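Local coordinates for protein galactan 1,3-beta-galactosidase (Phanerochaete chrysosporium, PDB 7BYT) that probably cleaves galactose units from the ends of beta-1,3-galactan as a family 43 glycoside hydrolase, and binds galactose and calcium through a separate carbohydrate-binding domain, at residues A[364-369]-A[382-387]; A[368-373]-A[412-417]. All coordinates share one frame; numbering follows the deposited sequence. Where two conformers were deposited one is given.

Contact 1 (A[364-369]-A[382-387]); sequences STYRNV and DQPDSG. With NAG (2-acetamido-2-deoxy-beta-D-glucopyranose), chain B; GAL (beta-D-galactopyranose), chain G.
Y366 lays its ring over P384 at the open end of a beta hairpin, strands 367-373 and 379-383, in the CBM6-type beta-sandwich, a worked example of close packing beside bound water. P384 CA lies 3.6 Å from the centroid of the Y366 ring and 14° off its normal, a CH-pi contact, and P384 CB follows at 3.7 Å from Y366 CE1. The first torsion (chi1 -79°), which sets CG anti to the carbonyl carbon, carries the ring toward the 382-387 segment. Y240 of helix 237-240 packs on both residues; an alanine at Y366 would probably open a gap over P384 and deprive Y240 of a neighbour. Just beyond, R367 and Q383 form a hydrogen-bonded antiparallel pair, R367 N to Q383 O at 2.9 Å and Q383 N to R367 O at 2.8 Å. The extended Q383 side chain then reaches V369, its NE2 3.5 Å from V369 CG1, while OE1 accepts the backbone N-H of A419. R367 leads away from the hairpin: D363 holds its NE in a salt bridge, and NH1 and NH2 donate to galactose O4 and O5. The sheet face of N368 and D382 is looser than that of R367 and Q383: N368 carries an N-linked sugar, its OD1 accepts from N416, and its ND2 donates to a water close to D382 OD1. D385, in a salt bridge with R237 and bonded to Y240, shares a second water, which donates to S364 O at 2.8 Å and D385 OD1 at 2.7 Å.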
loop_
_atom_site.group_PDB
_atom_site.type_symbol
_atom_site.label_atom_id
_atom_site.label_comp_id
_atom_site.label_asym_id
_atom_site.label_seq_id
_atom_site.Cartn_x
_atom_site.Cartn_y
_atom_site.Cartn_z
ATOM N N SER A 364 -11.903 16.537 -2.320
ATOM C CA SER A 364 -12.049 15.092 -2.356
ATOM C C SER A 364 -11.426 14.483 -3.601
ATOM O O SER A 364 -11.395 13.254 -3.727
ATOM C CB SER A 364 -13.530 14.719 -2.263
ATOM O OG SER A 364 -14.181 15.021 -3.481
ATOM N N THR A 365 -10.928 15.319 -4.501
ATOM C CA THR A 365 -10.365 14.931 -5.778
ATOM C C THR A 365 -8.921 15.412 -5.842
ATOM O O THR A 365 -8.490 16.260 -5.051
ATOM C CB THR A 365 -11.190 15.573 -6.899
ATOM O OG1 THR A 365 -11.369 16.965 -6.608
ATOM C CG2 THR A 365 -12.566 14.916 -6.965
ATOM N N TYR A 366 -8.167 14.847 -6.780
ATOM C CA TYR A 366 -6.761 15.199 -6.911
ATOM C C TYR A 366 -6.608 16.622 -7.422
ATOM O O TYR A 366 -7.411 17.105 -8.229
ATOM C CB TYR A 366 -6.083 14.273 -7.920
ATOM C CG TYR A 366 -5.699 12.899 -7.414
ATOM C CD1 TYR A 366 -6.449 12.247 -6.442
ATOM C CD2 TYR A 366 -4.589 12.252 -7.934
ATOM C CE1 TYR A 366 -6.093 10.978 -5.996
ATOM C CE2 TYR A 366 -4.221 11.002 -7.497
ATOM C CZ TYR A 366 -4.977 10.370 -6.533
ATOM O OH TYR A 366 -4.610 9.115 -6.102
ATOM N N ARG A 367 -5.575 17.294 -6.943
ATOM C CA ARG A 367 -5.029 18.466 -7.599
ATOM C C ARG A 367 -3.713 18.050 -8.257
ATOM O O ARG A 367 -3.376 16.868 -8.322
ATOM C CB ARG A 367 -4.867 19.603 -6.584
ATOM C CG ARG A 367 -6.190 20.146 -6.042
ATOM C CD ARG A 367 -5.939 21.350 -5.154
ATOM N NE ARG A 367 -7.182 21.855 -4.578
ATOM C CZ ARG A 367 -7.313 23.062 -4.033
ATOM N NH1 ARG A 367 -6.285 23.903 -3.988
ATOM N NH2 ARG A 367 -8.487 23.432 -3.532
ATOM N N ASN A 368 -2.964 19.021 -8.752
ATOM C CA ASN A 368 -1.626 18.746 -9.266
ATOM C C ASN A 368 -0.888 20.070 -9.294
ATOM O O ASN A 368 -1.492 21.137 -9.170
ATOM C CB ASN A 368 -1.664 18.111 -10.668
ATOM C CG ASN A 368 -2.745 18.700 -11.501
ATOM O OD1 ASN A 368 -2.685 19.876 -11.865
ATOM N ND2 ASN A 368 -3.762 17.909 -11.788
ATOM N N VAL A 369 0.425 19.991 -9.480
ATOM C CA VAL A 369 1.273 21.179 -9.481
ATOM C C VAL A 369 2.335 21.047 -10.561
ATOM O O VAL A 369 2.925 19.979 -10.738
ATOM C CB VAL A 369 1.896 21.447 -8.089
ATOM C CG1 VAL A 369 2.895 20.353 -7.663
ATOM C CG2 VAL A 369 2.526 22.842 -8.048
ATOM N N ASP A 382 1.063 14.910 -9.550
ATOM C CA ASP A 382 -0.244 14.675 -8.946
ATOM C C ASP A 382 -0.206 14.941 -7.449
ATOM O O ASP A 382 0.760 14.594 -6.765
ATOM C CB ASP A 382 -0.640 13.207 -9.101
ATOM C CG ASP A 382 -1.032 12.845 -10.505
ATOM O OD1 ASP A 382 -1.681 13.656 -11.192
ATOM O OD2 ASP A 382 -0.694 11.714 -10.918
ATOM N N GLN A 383 -1.294 15.519 -6.931
ATOM C CA GLN A 383 -1.428 15.799 -5.503
ATOM C C GLN A 383 -2.763 15.243 -5.026
ATOM O O GLN A 383 -3.794 15.924 -5.092
ATOM C CB GLN A 383 -1.289 17.293 -5.239
ATOM C CG GLN A 383 0.108 17.831 -5.558
ATOM C CD GLN A 383 0.187 19.334 -5.449
ATOM O OE1 GLN A 383 -0.611 20.048 -6.046
ATOM N NE2 GLN A 383 1.136 19.826 -4.650
ATOM N N PRO A 384 -2.784 14.002 -4.547
ATOM C CA PRO A 384 -4.038 13.406 -4.072
ATOM C C PRO A 384 -4.694 14.245 -2.984
ATOM O O PRO A 384 -4.052 15.055 -2.308
ATOM C CB PRO A 384 -3.587 12.053 -3.511
ATOM C CG PRO A 384 -2.316 11.723 -4.290
ATOM C CD PRO A 384 -1.651 13.055 -4.514
ATOM N N ASP A 385 -6.002 14.046 -2.824
ATOM C CA ASP A 385 -6.700 14.576 -1.655
ATOM C C ASP A 385 -5.960 14.149 -0.390
ATOM O O ASP A 385 -5.524 13.004 -0.275
ATOM C CB ASP A 385 -8.148 14.053 -1.652
ATOM C CG ASP A 385 -8.253 12.528 -1.799
ATOM O OD1 ASP A 385 -7.942 11.976 -2.880
ATOM O OD2 ASP A 385 -8.688 11.875 -0.822
ATOM N N SER A 386 -5.760 15.080 0.543
ATOM C CA SER A 386 -4.938 14.765 1.701
ATOM C C SER A 386 -5.750 14.464 2.945
ATOM O O SER A 386 -5.175 14.006 3.940
ATOM C CB SER A 386 -3.975 15.908 2.027
ATOM O OG SER A 386 -4.684 17.020 2.550
ATOM N N GLY A 387 -7.055 14.720 2.917
ATOM C CA GLY A 387 -7.893 14.555 4.083
ATOM C C GLY A 387 -8.253 15.846 4.782
ATOM O O GLY A 387 -9.077 15.825 5.702
HETATM C C1 NAG B . -4.902 18.420 -12.492
HETATM C C2 NAG B . -5.573 17.397 -13.389
HETATM C C3 NAG B . -6.884 17.959 -13.937
HETATM C C4 NAG B . -7.766 18.475 -12.803
HETATM C C5 NAG B . -6.977 19.432 -11.911
HETATM C C6 NAG B . -7.736 19.854 -10.673
HETATM C C7 NAG B . -4.316 15.730 -14.675
HETATM C C8 NAG B . -3.377 15.496 -15.819
HETATM N N2 NAG B . -4.683 16.998 -14.470
HETATM O O3 NAG B . -7.555 16.921 -14.644
HETATM O O4 NAG B . -8.871 19.210 -13.318
HETATM O O5 NAG B . -5.784 18.785 -11.453
HETATM O O6 NAG B . -6.943 20.717 -9.868
HETATM O O7 NAG B . -4.751 14.805 -13.987
HETATM C C1 GAL G . -8.194 25.976 -0.786
HETATM C C2 GAL G . -6.700 26.253 -0.610
HETATM C C3 GAL G . -6.310 27.618 -1.218
HETATM C C4 GAL G . -6.747 27.693 -2.682
HETATM C C5 GAL G . -8.235 27.362 -2.727
HETATM C C6 GAL G . -8.805 27.294 -4.131
HETATM O O1 GAL G . -8.496 24.667 -0.349
HETATM O O2 GAL G . -6.367 26.266 0.773
HETATM O O3 GAL G . -4.893 27.831 -1.145
HETATM O O4 GAL G . -6.040 26.727 -3.497
HETATM O O5 GAL G . -8.506 26.074 -2.142
HETATM O O6 GAL G . -10.242 27.310 -4.082
HETATM O O HOH W 1 -9.639 11.503 -4.953
HETATM O O HOH W 2 -3.884 15.227 -10.831
#

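Contact 2 (A[368-373]-A[412-417]); sequences NVTVSV and SGQSNY. With NAG (2-acetamido-2-deoxy-beta-D-glucopyranose), chain B; GAL (beta-D-galactopyranose), chain G.
N368 OD1 is gripped by two donors: N416 ND2 at 2.9 Å and a water at 2.8 Å. The same water donates to N416 OD1, so the two asparagines are tied twice, once directly and once through solvent. Their side chains cross at about a right angle with amide planes 63° apart, and ND2 of N416 reaches N368 OD1 from above its carbonyl plane. That ND2 also donates to O6 of the N-acetylglucosamine on N368, 2.9 Å away, which ties the sugar to the 412-417 loop. Here one amide serves both the glycosylated residue and its glycan.

Q414 illustrates a general device, a side-chain amide standing in for a backbone partner. Its NE2 donates to N368 O over 3.0 Å, almost straight at 173°, with the acceptor lying in the Q414 amide plane, while its OE1 accepts T370 N at 2.9 Å. Strand 367-373 is thus bonded through the O and N, two residues apart, that a single residue of a parallel strand would use, next to the backbone pairing of T370 with G411. With CG between the backbone N and the carbonyl carbon (chi1 61°) and the chain extended beyond it, Q414 spans the distance from loop to strand. NE2 has two further acceptors, both weak, in OD1 and O of N416. T370, third residue of the N-V-T glycosylation sequon, gives its OG1 proton to S412 O at 2.7 Å.

At the far end of the loop, C6 of galactose lies 3.5 Å above the Y417 ring plane, offset toward the rim, and the Y334 ring meets that of Y417 nearly perpendicularly. With Y334, R367 and D420 binding the sugar, this is the galactose site of a CBM6/CBM35-type domain, formed by loops and strand ends at one end of the beta-sandwich.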
loop_
_atom_site.group_PDB
_atom_site.type_symbol
_atom_site.label_atom_id
_atom_site.label_comp_id
_atom_site.label_asym_id
_atom_site.label_seq_id
_atom_site.Cartn_x
_atom_site.Cartn_y
_atom_site.Cartn_z
ATOM N N ASN A 368 -2.964 19.021 -8.752
ATOM C CA ASN A 368 -1.626 18.746 -9.266
ATOM C C ASN A 368 -0.888 20.070 -9.294
ATOM O O ASN A 368 -1.492 21.137 -9.170
ATOM C CB ASN A 368 -1.664 18.111 -10.668
ATOM C CG ASN A 368 -2.745 18.700 -11.501
ATOM O OD1 ASN A 368 -2.685 19.876 -11.865
ATOM N ND2 ASN A 368 -3.762 17.909 -11.788
ATOM N N VAL A 369 0.425 19.991 -9.480
ATOM C CA VAL A 369 1.273 21.179 -9.481
ATOM C C VAL A 369 2.335 21.047 -10.561
ATOM O O VAL A 369 2.925 19.979 -10.738
ATOM C CB VAL A 369 1.896 21.447 -8.089
ATOM C CG1 VAL A 369 2.895 20.353 -7.663
ATOM C CG2 VAL A 369 2.526 22.842 -8.048
ATOM N N THR A 370 2.569 22.132 -11.291
ATOM C CA THR A 370 3.678 22.146 -12.234
ATOM C C THR A 370 4.980 22.424 -11.493
ATOM O O THR A 370 5.018 23.174 -10.511
ATOM C CB THR A 370 3.476 23.214 -13.309
ATOM O OG1 THR A 370 3.438 24.505 -12.686
ATOM C CG2 THR A 370 2.190 22.972 -14.080
ATOM N N VAL A 371 6.060 21.818 -11.978
ATOM C CA VAL A 371 7.376 21.937 -11.360
ATOM C C VAL A 371 8.399 22.179 -12.463
ATOM O O VAL A 371 8.455 21.415 -13.436
ATOM C CB VAL A 371 7.746 20.666 -10.571
ATOM C CG1 VAL A 371 9.098 20.841 -9.902
ATOM C CG2 VAL A 371 6.677 20.344 -9.525
ATOM N N SER A 372 9.196 23.237 -12.317
ATOM C CA SER A 372 10.309 23.517 -13.214
ATOM C C SER A 372 11.576 23.629 -12.386
ATOM O O SER A 372 11.608 24.350 -11.383
ATOM C CB SER A 372 10.074 24.818 -13.988
ATOM O OG SER A 372 11.241 25.222 -14.683
ATOM N N VAL A 373 12.619 22.920 -12.803
ATOM C CA VAL A 373 13.906 22.953 -12.122
ATOM C C VAL A 373 14.864 23.795 -12.955
ATOM O O VAL A 373 15.111 23.484 -14.128
ATOM C CB VAL A 373 14.458 21.533 -11.925
ATOM C CG1 VAL A 373 15.828 21.581 -11.291
ATOM C CG2 VAL A 373 13.498 20.712 -11.063
ATOM N N SER A 412 3.647 27.459 -12.000
ATOM C CA SER A 412 3.600 28.262 -13.214
ATOM C C SER A 412 2.729 27.619 -14.289
ATOM O O SER A 412 2.739 26.400 -14.476
ATOM C CB SER A 412 5.006 28.472 -13.762
ATOM O OG SER A 412 4.960 29.304 -14.918
ATOM N N GLY A 413 1.976 28.455 -15.008
ATOM C CA GLY A 413 1.318 28.036 -16.230
ATOM C C GLY A 413 0.002 27.311 -16.073
ATOM O O GLY A 413 -0.766 27.242 -17.039
ATOM N N GLN A 414 -0.306 26.774 -14.898
ATOM C CA GLN A 414 -1.504 25.967 -14.742
ATOM C C GLN A 414 -2.704 26.837 -14.399
ATOM O O GLN A 414 -2.614 27.759 -13.581
ATOM C CB GLN A 414 -1.303 24.881 -13.683
ATOM C CG GLN A 414 -0.987 25.390 -12.292
ATOM C CD GLN A 414 -0.713 24.261 -11.326
ATOM O OE1 GLN A 414 0.428 24.025 -10.940
ATOM N NE2 GLN A 414 -1.766 23.557 -10.923
ATOM N N SER A 415 -3.838 26.533 -15.035
ATOM C CA SER A 415 -5.052 27.301 -14.794
ATOM C C SER A 415 -5.777 26.857 -13.533
ATOM O O SER A 415 -6.532 27.649 -12.960
ATOM C CB SER A 415 -5.999 27.222 -15.998
ATOM O OG SER A 415 -6.343 25.883 -16.283
ATOM N N ASN A 416 -5.556 25.625 -13.088
ATOM C CA ASN A 416 -6.184 25.112 -11.882
ATOM C C ASN A 416 -5.330 25.446 -10.664
ATOM O O ASN A 416 -4.119 25.671 -10.761
ATOM C CB ASN A 416 -6.352 23.590 -11.981
ATOM C CG ASN A 416 -5.026 22.860 -12.185
ATOM O OD1 ASN A 416 -4.284 23.155 -13.125
ATOM N ND2 ASN A 416 -4.728 21.899 -11.311
ATOM N N TYR A 417 -5.982 25.485 -9.507
ATOM C CA TYR A 417 -5.249 25.630 -8.255
ATOM C C TYR A 417 -4.538 24.331 -7.899
ATOM O O TYR A 417 -5.128 23.241 -7.931
ATOM C CB TYR A 417 -6.196 26.029 -7.125
ATOM C CG TYR A 417 -6.609 27.484 -7.162
ATOM C CD1 TYR A 417 -5.688 28.495 -6.926
ATOM C CD2 TYR A 417 -7.915 27.842 -7.454
ATOM C CE1 TYR A 417 -6.063 29.832 -6.963
ATOM C CE2 TYR A 417 -8.301 29.171 -7.493
ATOM C CZ TYR A 417 -7.373 30.159 -7.254
ATOM O OH TYR A 417 -7.758 31.484 -7.296
HETATM C C1 NAG B . -4.902 18.420 -12.492
HETATM C C2 NAG B . -5.573 17.397 -13.389
HETATM C C3 NAG B . -6.884 17.959 -13.937
HETATM C C4 NAG B . -7.766 18.475 -12.803
HETATM C C5 NAG B . -6.977 19.432 -11.911
HETATM C C6 NAG B . -7.736 19.854 -10.673
HETATM C C7 NAG B . -4.316 15.730 -14.675
HETATM C C8 NAG B . -3.377 15.496 -15.819
HETATM N N2 NAG B . -4.683 16.998 -14.470
HETATM O O3 NAG B . -7.555 16.921 -14.644
HETATM O O4 NAG B . -8.871 19.210 -13.318
HETATM O O5 NAG B . -5.784 18.785 -11.453
HETATM O O6 NAG B . -6.943 20.717 -9.868
HETATM O O7 NAG B . -4.751 14.805 -13.987
HETATM C C1 GAL G . -8.194 25.976 -0.786
HETATM C C2 GAL G . -6.700 26.253 -0.610
HETATM C C3 GAL G . -6.310 27.618 -1.218
HETATM C C4 GAL G . -6.747 27.693 -2.682
HETATM C C5 GAL G . -8.235 27.362 -2.727
HETATM C C6 GAL G . -8.805 27.294 -4.131
HETATM O O1 GAL G . -8.496 24.667 -0.349
HETATM O O2 GAL G . -6.367 26.266 0.773
HETATM O O3 GAL G . -4.893 27.831 -1.145
HETATM O O4 GAL G . -6.040 26.727 -3.497
HETATM O O5 GAL G . -8.506 26.074 -2.142
HETATM O O6 GAL G . -10.242 27.310 -4.082
HETATM O O HOH W 3 -2.490 21.387 -14.187
HETATM O O HOH W 4 6.224 25.832 -12.129
#

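Both contacts use strand 367-373 and share N368 and V369, but they hold opposite flanks of it. Contact 1 is the more buried: it joins the strand to its hairpin partner by regular backbone pairing and carbon packing, and its residues reach helix 237-240 in the catalytic, family 43 part of the chain. Contact 2, farther from the centre of the molecule and only partly buried, ties a loop without regular structure to the strand, almost wholly through side-chain hydrogen bonds. N368 belongs to both, and its glycan touches both. They meet where R367 CD packs on Y417 O at 3.5 Å, and from there both reach the bound galactose.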